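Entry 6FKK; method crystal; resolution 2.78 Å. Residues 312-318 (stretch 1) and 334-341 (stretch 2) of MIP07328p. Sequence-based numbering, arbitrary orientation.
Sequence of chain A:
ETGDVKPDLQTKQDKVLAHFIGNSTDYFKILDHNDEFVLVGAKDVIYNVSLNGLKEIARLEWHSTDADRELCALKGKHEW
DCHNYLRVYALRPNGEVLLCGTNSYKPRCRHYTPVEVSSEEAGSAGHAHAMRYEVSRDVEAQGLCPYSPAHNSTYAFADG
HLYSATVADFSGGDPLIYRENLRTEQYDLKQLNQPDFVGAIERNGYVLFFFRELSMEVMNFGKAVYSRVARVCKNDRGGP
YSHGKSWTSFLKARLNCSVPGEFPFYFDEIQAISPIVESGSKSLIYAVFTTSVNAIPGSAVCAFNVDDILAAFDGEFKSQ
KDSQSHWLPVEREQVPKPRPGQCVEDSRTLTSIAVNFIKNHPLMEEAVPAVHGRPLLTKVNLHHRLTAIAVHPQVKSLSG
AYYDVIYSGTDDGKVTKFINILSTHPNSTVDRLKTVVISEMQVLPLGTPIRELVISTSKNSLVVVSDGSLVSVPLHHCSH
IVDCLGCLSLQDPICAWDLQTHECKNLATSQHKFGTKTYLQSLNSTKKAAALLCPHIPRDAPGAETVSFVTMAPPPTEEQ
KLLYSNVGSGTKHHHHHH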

# COMPACT_ATOMS: atom_id res chain seq x y z
N ALA A 312 -11.38 4.57 15.36
CA ALA A 312 -11.22 3.34 16.13
C ALA A 312 -10.37 3.56 17.37
O ALA A 312 -10.56 2.88 18.39
CB ALA A 312 -10.60 2.25 15.26
N PHE A 313 -9.43 4.51 17.32
CA PHE A 313 -8.57 4.81 18.44
C PHE A 313 -9.24 5.70 19.48
O PHE A 313 -8.58 6.12 20.44
CB PHE A 313 -7.27 5.46 17.94
CG PHE A 313 -6.55 4.63 16.92
CD1 PHE A 313 -5.73 3.59 17.31
CD2 PHE A 313 -6.70 4.89 15.57
CE1 PHE A 313 -5.07 2.82 16.37
CE2 PHE A 313 -6.04 4.13 14.62
CZ PHE A 313 -5.22 3.09 15.03
N ASP A 314 -10.52 6.00 19.30
CA ASP A 314 -11.32 6.68 20.32
C ASP A 314 -12.21 5.71 21.09
O ASP A 314 -12.98 6.16 21.94
CB ASP A 314 -12.19 7.77 19.67
CG ASP A 314 -11.36 8.81 18.95
OD1 ASP A 314 -10.25 9.13 19.42
OD2 ASP A 314 -11.83 9.32 17.90
N GLY A 315 -12.11 4.41 20.83
CA GLY A 315 -12.94 3.42 21.47
C GLY A 315 -12.27 2.77 22.67
O GLY A 315 -11.28 3.26 23.21
N GLU A 316 -12.84 1.64 23.07
CA GLU A 316 -12.37 0.93 24.25
C GLU A 316 -11.07 0.18 23.94
O GLU A 316 -10.78 -0.17 22.80
CB GLU A 316 -13.43 -0.04 24.74
CG GLU A 316 -14.71 0.63 25.21
CD GLU A 316 -15.82 -0.37 25.47
OE1 GLU A 316 -16.08 -1.21 24.59
OE2 GLU A 316 -16.43 -0.31 26.56
N PHE A 317 -10.30 -0.06 25.00
CA PHE A 317 -9.04 -0.77 24.90
C PHE A 317 -9.26 -2.25 25.21
O PHE A 317 -9.88 -2.58 26.23
CB PHE A 317 -8.00 -0.19 25.86
CG PHE A 317 -7.62 1.22 25.56
CD1 PHE A 317 -8.34 2.28 26.09
CD2 PHE A 317 -6.53 1.50 24.76
CE1 PHE A 317 -7.99 3.59 25.81
CE2 PHE A 317 -6.17 2.80 24.48
CZ PHE A 317 -6.90 3.85 25.01
N LYS A 318 -8.75 -3.12 24.35
CA LYS A 318 -8.80 -4.55 24.61
C LYS A 318 -7.91 -4.87 25.80
O LYS A 318 -6.71 -4.57 25.78
CB LYS A 318 -8.37 -5.33 23.37
CG LYS A 318 -8.76 -6.80 23.39
CD LYS A 318 -8.46 -7.44 22.04
CE LYS A 318 -9.15 -6.68 20.91
NZ LYS A 318 -10.63 -6.84 20.93
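Stretch 2 334-341: QVPKPRPG

Stretch 2 (334-341) lies on stretch 1 (312-318) as one irregular segment against another, within a single chain. Neither forms a regular helix or strand, and no hydrogen bond joins them. Stretch 1 opens with a type I beta turn from A312 to G315, closed by the backbone hydrogen bond from G315 N to A312 O (3.3 Å), and then runs on in extended conformation through E316 and F317. Most of stretch 2 is also extended, with V335, R339 and P340 all at psi angles between 134° and 148°; G341 turns to a positive phi of 82°. The two stretches run in opposing directions: the CA atoms of F317 and V335 lie 8.4 Å apart, those of F313 and G341 7.4 Å. Contact is modest, 257 Å² summed over both sides, and rests mainly on R339, F317 and P340. The CA-to-CB bond of R339 points toward stretch 1, and chi1, chi2 and chi3, all t, carry its guanidinium out to the backbone of the turn. There D314 O lies over one face of the group and F317 CE1 over the opposite face, 3.6 Å from R339 NH1, while F313 O sits near the guanidinium plane, 3.7 Å from R339 NE. The 2.2 Å between G315 O and R339 NH1 is too short to be real and is best read as a clash in the model. F317, buried and with chi1 m, points toward stretch 2 and supplies its apolar footing: F317 CD1 meets V335 CG1 at 3.8 Å, and F317 CZ meets P340 CG at 3.9 Å. Its ring is thus approached by V335, R339 and P340, all obliquely. Between V335 and R339 the chain swings clear, leaving P336, K337 and P338 without contact to stretch 1.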

# COMPACT_ATOMS: atom_id res chain seq x y z
N GLN A 334 -10.96 2.95 34.09
CA GLN A 334 -9.59 2.51 34.28
C GLN A 334 -8.61 3.19 33.33
O GLN A 334 -7.40 3.09 33.54
CB GLN A 334 -9.51 0.98 34.11
CG GLN A 334 -8.23 0.35 34.65
CD GLN A 334 -8.15 -1.14 34.38
OE1 GLN A 334 -9.17 -1.81 34.23
NE2 GLN A 334 -6.93 -1.66 34.32
N VAL A 335 -9.09 3.89 32.30
CA VAL A 335 -8.21 4.58 31.36
C VAL A 335 -7.57 5.77 32.07
O VAL A 335 -8.21 6.39 32.94
CB VAL A 335 -8.97 5.00 30.09
CG1 VAL A 335 -9.52 3.77 29.37
CG2 VAL A 335 -10.09 5.97 30.43
N PRO A 336 -6.32 6.13 31.74
CA PRO A 336 -5.63 7.22 32.44
C PRO A 336 -6.32 8.58 32.31
O PRO A 336 -7.31 8.72 31.59
CB PRO A 336 -4.25 7.24 31.79
CG PRO A 336 -4.06 5.84 31.26
CD PRO A 336 -5.43 5.41 30.82
N LYS A 337 -5.79 9.59 33.02
CA LYS A 337 -6.50 10.86 33.14
C LYS A 337 -6.57 11.60 31.81
O LYS A 337 -7.68 11.98 31.40
CB LYS A 337 -5.88 11.68 34.27
CG LYS A 337 -5.53 10.82 35.45
CD LYS A 337 -4.46 11.46 36.24
CE LYS A 337 -4.84 12.87 36.61
NZ LYS A 337 -4.43 12.94 38.02
N PRO A 338 -5.47 11.82 31.08
CA PRO A 338 -5.62 12.09 29.65
C PRO A 338 -5.74 10.78 28.90
O PRO A 338 -5.22 9.74 29.33
CB PRO A 338 -4.32 12.83 29.29
CG PRO A 338 -3.32 12.22 30.20
CD PRO A 338 -4.06 11.90 31.49
N ARG A 339 -6.47 10.81 27.80
CA ARG A 339 -6.71 9.58 27.06
C ARG A 339 -5.42 9.12 26.38
O ARG A 339 -4.72 9.94 25.78
CB ARG A 339 -7.81 9.78 26.02
CG ARG A 339 -8.06 8.54 25.20
CD ARG A 339 -9.36 8.61 24.44
NE ARG A 339 -9.60 7.36 23.74
CZ ARG A 339 -10.11 6.27 24.31
NH1 ARG A 339 -10.29 5.18 23.59
NH2 ARG A 339 -10.46 6.29 25.59
N PRO A 340 -5.07 7.84 26.48
CA PRO A 340 -3.89 7.35 25.76
C PRO A 340 -4.06 7.50 24.26
O PRO A 340 -5.17 7.40 23.72
CB PRO A 340 -3.80 5.88 26.16
CG PRO A 340 -4.57 5.78 27.43
CD PRO A 340 -5.67 6.79 27.32
N GLY A 341 -2.94 7.75 23.58
CA GLY A 341 -2.96 8.00 22.15
C GLY A 341 -3.29 9.43 21.76
O GLY A 341 -3.14 9.78 20.59